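Local coordinates for protein toxin RelG (Mycobacterium tuberculosis, PDB 3G5O) that cleaves RNA as the toxic endoribonuclease of a type II toxin-antitoxin system, inhibiting growth unless neutralised by its antitoxin, at residues 44-57 against 68-81. Residues are numbered along the deposited sequence; the frame is centred on the assembly and turned at random. Where two conformers were deposited one is given.
Sequences FAFGDLSREPLRVG and FSARRGTYRLLYRI. With TRS (2-amino-2-hydroxymethyl-propane-1,3-diol), chain I.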
# COMPACT_ATOMS: atom_id res chain seq x y z
N PHE C 44 15.91 21.85 -1.31
CA PHE C 44 15.75 20.74 -0.37
C PHE C 44 16.67 19.56 -0.81
O PHE C 44 17.41 19.04 -0.01
CB PHE C 44 14.28 20.27 -0.32
CG PHE C 44 14.08 19.02 0.47
CD1 PHE C 44 14.44 18.97 1.81
CD2 PHE C 44 13.52 17.89 -0.12
CE1 PHE C 44 14.28 17.81 2.56
CE2 PHE C 44 13.36 16.72 0.61
CZ PHE C 44 13.73 16.70 1.96
N ALA C 45 16.63 19.20 -2.09
CA ALA C 45 17.38 18.04 -2.59
C ALA C 45 18.86 18.24 -2.32
O ALA C 45 19.53 17.32 -1.84
CB ALA C 45 17.15 17.84 -4.09
N PHE C 46 19.37 19.44 -2.57
CA PHE C 46 20.81 19.66 -2.42
C PHE C 46 21.27 20.15 -1.05
O PHE C 46 22.46 20.39 -0.83
CB PHE C 46 21.33 20.56 -3.57
CG PHE C 46 21.18 19.89 -4.93
CD1 PHE C 46 21.79 18.67 -5.18
CD2 PHE C 46 20.38 20.45 -5.92
CE1 PHE C 46 21.64 18.04 -6.42
CE2 PHE C 46 20.24 19.84 -7.18
CZ PHE C 46 20.85 18.63 -7.42
N GLY C 47 20.30 20.30 -0.14
CA GLY C 47 20.56 20.80 1.21
C GLY C 47 20.19 19.75 2.24
O GLY C 47 20.95 18.82 2.46
N ASP C 48 19.02 19.89 2.87
CA ASP C 48 18.57 18.94 3.88
C ASP C 48 18.59 17.47 3.46
O ASP C 48 18.93 16.62 4.28
CB ASP C 48 17.19 19.31 4.45
CG ASP C 48 17.23 20.60 5.28
OD1 ASP C 48 18.35 21.12 5.56
OD2 ASP C 48 16.14 21.12 5.63
N LEU C 49 18.18 17.16 2.23
CA LEU C 49 18.15 15.76 1.81
C LEU C 49 19.55 15.16 1.67
O LEU C 49 19.82 13.99 2.09
CB LEU C 49 17.36 15.58 0.52
CG LEU C 49 17.46 14.20 -0.10
CD1 LEU C 49 16.69 13.17 0.75
CD2 LEU C 49 16.97 14.23 -1.55
N SER C 50 20.43 15.94 1.07
CA SER C 50 21.85 15.63 0.99
C SER C 50 22.47 15.37 2.36
O SER C 50 23.20 14.38 2.54
CB SER C 50 22.58 16.80 0.35
OG SER C 50 23.94 16.50 0.30
N ARG C 51 22.21 16.26 3.31
CA ARG C 51 22.79 16.14 4.66
C ARG C 51 22.24 15.00 5.47
O ARG C 51 22.99 14.38 6.24
CB ARG C 51 22.67 17.44 5.49
CG ARG C 51 23.60 18.56 4.99
CD ARG C 51 23.44 19.85 5.81
NE ARG C 51 22.18 20.56 5.54
CZ ARG C 51 22.00 21.51 4.61
NH1 ARG C 51 22.98 21.89 3.80
NH2 ARG C 51 20.81 22.08 4.48
N GLU C 52 20.94 14.73 5.37
CA GLU C 52 20.36 13.68 6.22
C GLU C 52 19.32 12.84 5.49
O GLU C 52 18.14 12.89 5.83
CB GLU C 52 19.79 14.28 7.53
CG GLU C 52 20.86 14.96 8.45
CD GLU C 52 21.84 13.96 9.19
OE1 GLU C 52 22.19 12.85 8.67
OE2 GLU C 52 22.29 14.32 10.31
N PRO C 53 19.77 12.05 4.49
CA PRO C 53 18.85 11.32 3.60
C PRO C 53 17.97 10.35 4.35
O PRO C 53 16.83 10.09 3.92
CB PRO C 53 19.78 10.56 2.65
CG PRO C 53 21.16 10.68 3.22
CD PRO C 53 21.19 11.83 4.14
N LEU C 54 18.47 9.79 5.45
CA LEU C 54 17.62 8.94 6.31
C LEU C 54 16.69 9.73 7.20
O LEU C 54 15.56 9.34 7.39
CB LEU C 54 18.40 7.90 7.15
CG LEU C 54 19.03 6.74 6.35
CD1 LEU C 54 20.08 5.98 7.16
CD2 LEU C 54 17.97 5.77 5.74
N ARG C 55 17.13 10.85 7.75
CA ARG C 55 16.25 11.49 8.74
C ARG C 55 15.07 12.23 8.11
O ARG C 55 14.02 12.35 8.73
CB ARG C 55 17.05 12.38 9.73
CG ARG C 55 18.14 11.64 10.55
CD ARG C 55 17.72 11.25 12.01
NE ARG C 55 18.40 10.02 12.50
CZ ARG C 55 18.56 9.67 13.79
NH1 ARG C 55 18.14 10.45 14.78
NH2 ARG C 55 19.17 8.52 14.10
N VAL C 56 15.22 12.70 6.88
CA VAL C 56 14.14 13.52 6.30
C VAL C 56 13.05 12.67 5.63
O VAL C 56 12.03 13.20 5.25
CB VAL C 56 14.68 14.55 5.29
CG1 VAL C 56 15.66 15.48 5.98
CG2 VAL C 56 15.34 13.84 4.08
N GLY C 57 13.30 11.38 5.43
CA GLY C 57 12.31 10.57 4.75
C GLY C 57 12.00 9.31 5.51
O GLY C 57 12.59 9.09 6.58
N PHE C 68 12.66 5.47 -0.67
CA PHE C 68 12.33 6.32 0.47
C PHE C 68 11.49 7.48 -0.05
O PHE C 68 11.65 7.89 -1.21
CB PHE C 68 13.60 6.91 1.10
CG PHE C 68 14.47 5.87 1.75
CD1 PHE C 68 14.43 5.68 3.14
CD2 PHE C 68 15.32 5.08 0.98
CE1 PHE C 68 15.24 4.69 3.74
CE2 PHE C 68 16.12 4.08 1.58
CZ PHE C 68 16.08 3.89 2.95
N SER C 69 10.66 8.03 0.83
CA SER C 69 9.85 9.19 0.50
C SER C 69 10.12 10.30 1.50
O SER C 69 10.00 10.09 2.71
CB SER C 69 8.38 8.80 0.57
OG SER C 69 7.57 9.91 0.21
N ALA C 70 10.47 11.49 1.02
CA ALA C 70 10.62 12.61 1.94
C ALA C 70 9.58 13.67 1.56
O ALA C 70 9.43 13.99 0.39
CB ALA C 70 12.04 13.21 1.85
N ARG C 71 8.88 14.20 2.55
CA ARG C 71 7.84 15.21 2.31
C ARG C 71 8.27 16.51 2.97
O ARG C 71 8.72 16.48 4.15
CB ARG C 71 6.49 14.75 2.92
CG ARG C 71 5.36 15.76 2.73
CD ARG C 71 4.02 15.29 3.37
NE ARG C 71 4.09 15.40 4.82
CZ ARG C 71 3.94 16.54 5.51
NH1 ARG C 71 3.68 17.70 4.88
NH2 ARG C 71 4.04 16.53 6.84
N ARG C 72 8.11 17.62 2.24
CA ARG C 72 8.11 18.98 2.81
C ARG C 72 6.88 19.74 2.31
O ARG C 72 6.74 19.98 1.12
CB ARG C 72 9.39 19.77 2.45
CG ARG C 72 10.69 19.23 3.04
CD ARG C 72 10.73 19.53 4.54
NE ARG C 72 11.82 18.85 5.26
CZ ARG C 72 13.03 19.38 5.43
NH1 ARG C 72 13.31 20.59 4.92
NH2 ARG C 72 13.96 18.71 6.10
N GLY C 73 5.96 20.07 3.23
CA GLY C 73 4.70 20.69 2.85
C GLY C 73 3.96 19.81 1.86
O GLY C 73 3.57 18.67 2.19
N THR C 74 3.73 20.32 0.66
CA THR C 74 2.88 19.61 -0.28
C THR C 74 3.68 18.87 -1.34
O THR C 74 3.09 18.24 -2.22
CB THR C 74 1.92 20.58 -0.99
OG1 THR C 74 2.67 21.70 -1.45
CG2 THR C 74 0.82 21.06 0.04
N TYR C 75 5.01 18.94 -1.28
CA TYR C 75 5.81 18.10 -2.20
C TYR C 75 6.50 16.90 -1.55
O TYR C 75 6.84 16.91 -0.32
CB TYR C 75 6.77 18.91 -3.08
CG TYR C 75 7.89 19.59 -2.33
CD1 TYR C 75 9.02 18.87 -1.96
CD2 TYR C 75 7.80 20.94 -1.97
CE1 TYR C 75 10.05 19.48 -1.29
CE2 TYR C 75 8.87 21.58 -1.26
CZ TYR C 75 9.99 20.81 -0.95
OH TYR C 75 11.05 21.32 -0.22
N ARG C 76 6.72 15.88 -2.39
CA ARG C 76 7.44 14.69 -1.99
C ARG C 76 8.49 14.28 -3.00
O ARG C 76 8.30 14.41 -4.22
CB ARG C 76 6.50 13.51 -1.76
CG ARG C 76 5.62 13.65 -0.51
CD ARG C 76 4.53 12.56 -0.58
NE ARG C 76 3.88 12.32 0.70
CZ ARG C 76 2.79 12.98 1.14
NH1 ARG C 76 2.24 13.93 0.40
NH2 ARG C 76 2.26 12.66 2.33
N LEU C 77 9.60 13.76 -2.50
CA LEU C 77 10.61 13.18 -3.37
C LEU C 77 10.65 11.71 -3.04
O LEU C 77 10.61 11.34 -1.86
CB LEU C 77 11.98 13.78 -3.06
CG LEU C 77 12.23 15.14 -3.69
CD1 LEU C 77 11.35 16.17 -2.97
CD2 LEU C 77 13.66 15.59 -3.57
N LEU C 78 10.77 10.91 -4.09
CA LEU C 78 10.98 9.46 -3.98
C LEU C 78 12.43 9.17 -4.36
O LEU C 78 12.90 9.58 -5.42
CB LEU C 78 10.06 8.71 -4.94
CG LEU C 78 10.11 7.17 -4.96
CD1 LEU C 78 9.52 6.66 -3.65
CD2 LEU C 78 9.34 6.60 -6.18
N TYR C 79 13.17 8.44 -3.53
CA TYR C 79 14.62 8.33 -3.78
C TYR C 79 15.23 7.03 -3.31
O TYR C 79 14.57 6.29 -2.60
CB TYR C 79 15.39 9.51 -3.18
CG TYR C 79 15.19 9.73 -1.72
CD1 TYR C 79 16.16 9.30 -0.80
CD2 TYR C 79 14.05 10.38 -1.22
CE1 TYR C 79 16.00 9.52 0.58
CE2 TYR C 79 13.88 10.60 0.15
CZ TYR C 79 14.87 10.17 1.05
OH TYR C 79 14.71 10.39 2.41
N ARG C 80 16.46 6.76 -3.77
CA ARG C 80 17.22 5.62 -3.29
C ARG C 80 18.49 6.16 -2.63
O ARG C 80 18.96 7.25 -2.99
CB ARG C 80 17.62 4.71 -4.46
CG ARG C 80 16.39 3.99 -5.11
CD ARG C 80 16.88 2.87 -6.05
NE ARG C 80 15.82 2.18 -6.79
CZ ARG C 80 15.06 1.21 -6.30
NH1 ARG C 80 15.24 0.82 -5.04
NH2 ARG C 80 14.16 0.63 -7.07
N ILE C 81 19.02 5.38 -1.69
CA ILE C 81 20.27 5.69 -0.97
C ILE C 81 21.30 4.64 -1.36
O ILE C 81 21.04 3.43 -1.27
CB ILE C 81 20.11 5.61 0.56
CG1 ILE C 81 18.92 6.42 1.03
CG2 ILE C 81 21.36 6.16 1.26
CD1 ILE C 81 18.89 7.72 0.41
C TRS I . 7.96 11.87 6.04
C1 TRS I . 8.80 11.06 7.05
C2 TRS I . 8.48 13.30 5.96
C3 TRS I . 6.49 11.82 6.45
N TRS I . 8.04 11.27 4.69
O1 TRS I . 9.95 11.69 7.55
O2 TRS I . 9.59 13.28 5.11
O3 TRS I . 6.35 10.77 7.39
O HOH W 1 11.16 15.74 5.14
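The last turns of helix 35-51, here residues 44-51, lie across the hairpin of strands 68-72 and 75-81, with axes 11.0 Å from the first strand and 11.3 Å from the second. The chain then turns at Glu52 and comes down beside strand 68-72, where Gly57 comes close to Ala70. Phe44 is buried between helix and sheet. Its CG lies anti to the backbone N (chi1 172°), which sends the ring down to the strands. Arg72 CG sits over the centre of one ring face, 3.9 Å from the centroid. Ala70 CB and Leu77 CD1 meet the ring edge. The Arg72 chain bends at chi2 (-73°), and Phe44 CE1 lies against the guanidinium face, with the two planes 51° apart. Asp48 OD2 is gripped end-on by both terminal nitrogens of Arg72, NH1 at 3.0 Å and NH2 at 3.3 Å. The NH1 bond uses the anti lone pair of OD2 and lies in the guanidinium plane. Asp48 OD1 binds Arg51, so one carboxylate bridges two arginines. Further along, Leu49 CD1 rests on one face of the Tyr79 ring, 3.5 Å from CZ, and Phe68 CB lies against the opposite face, toward the rim. Tyr79 OH donates to Pro53 O at 2.6 Å, in the carbonyl plane, and ties the turn to the sheet. Pro53 CB packs on Ile81 CD1, and Leu54 CD2 on Phe68 CE1. Helices on one face of an antiparallel-rich sheet are the RelE/ParE toxin fold; here Arg76, on the other face of the hairpin, pairs with Glu57 of the antitoxin chain.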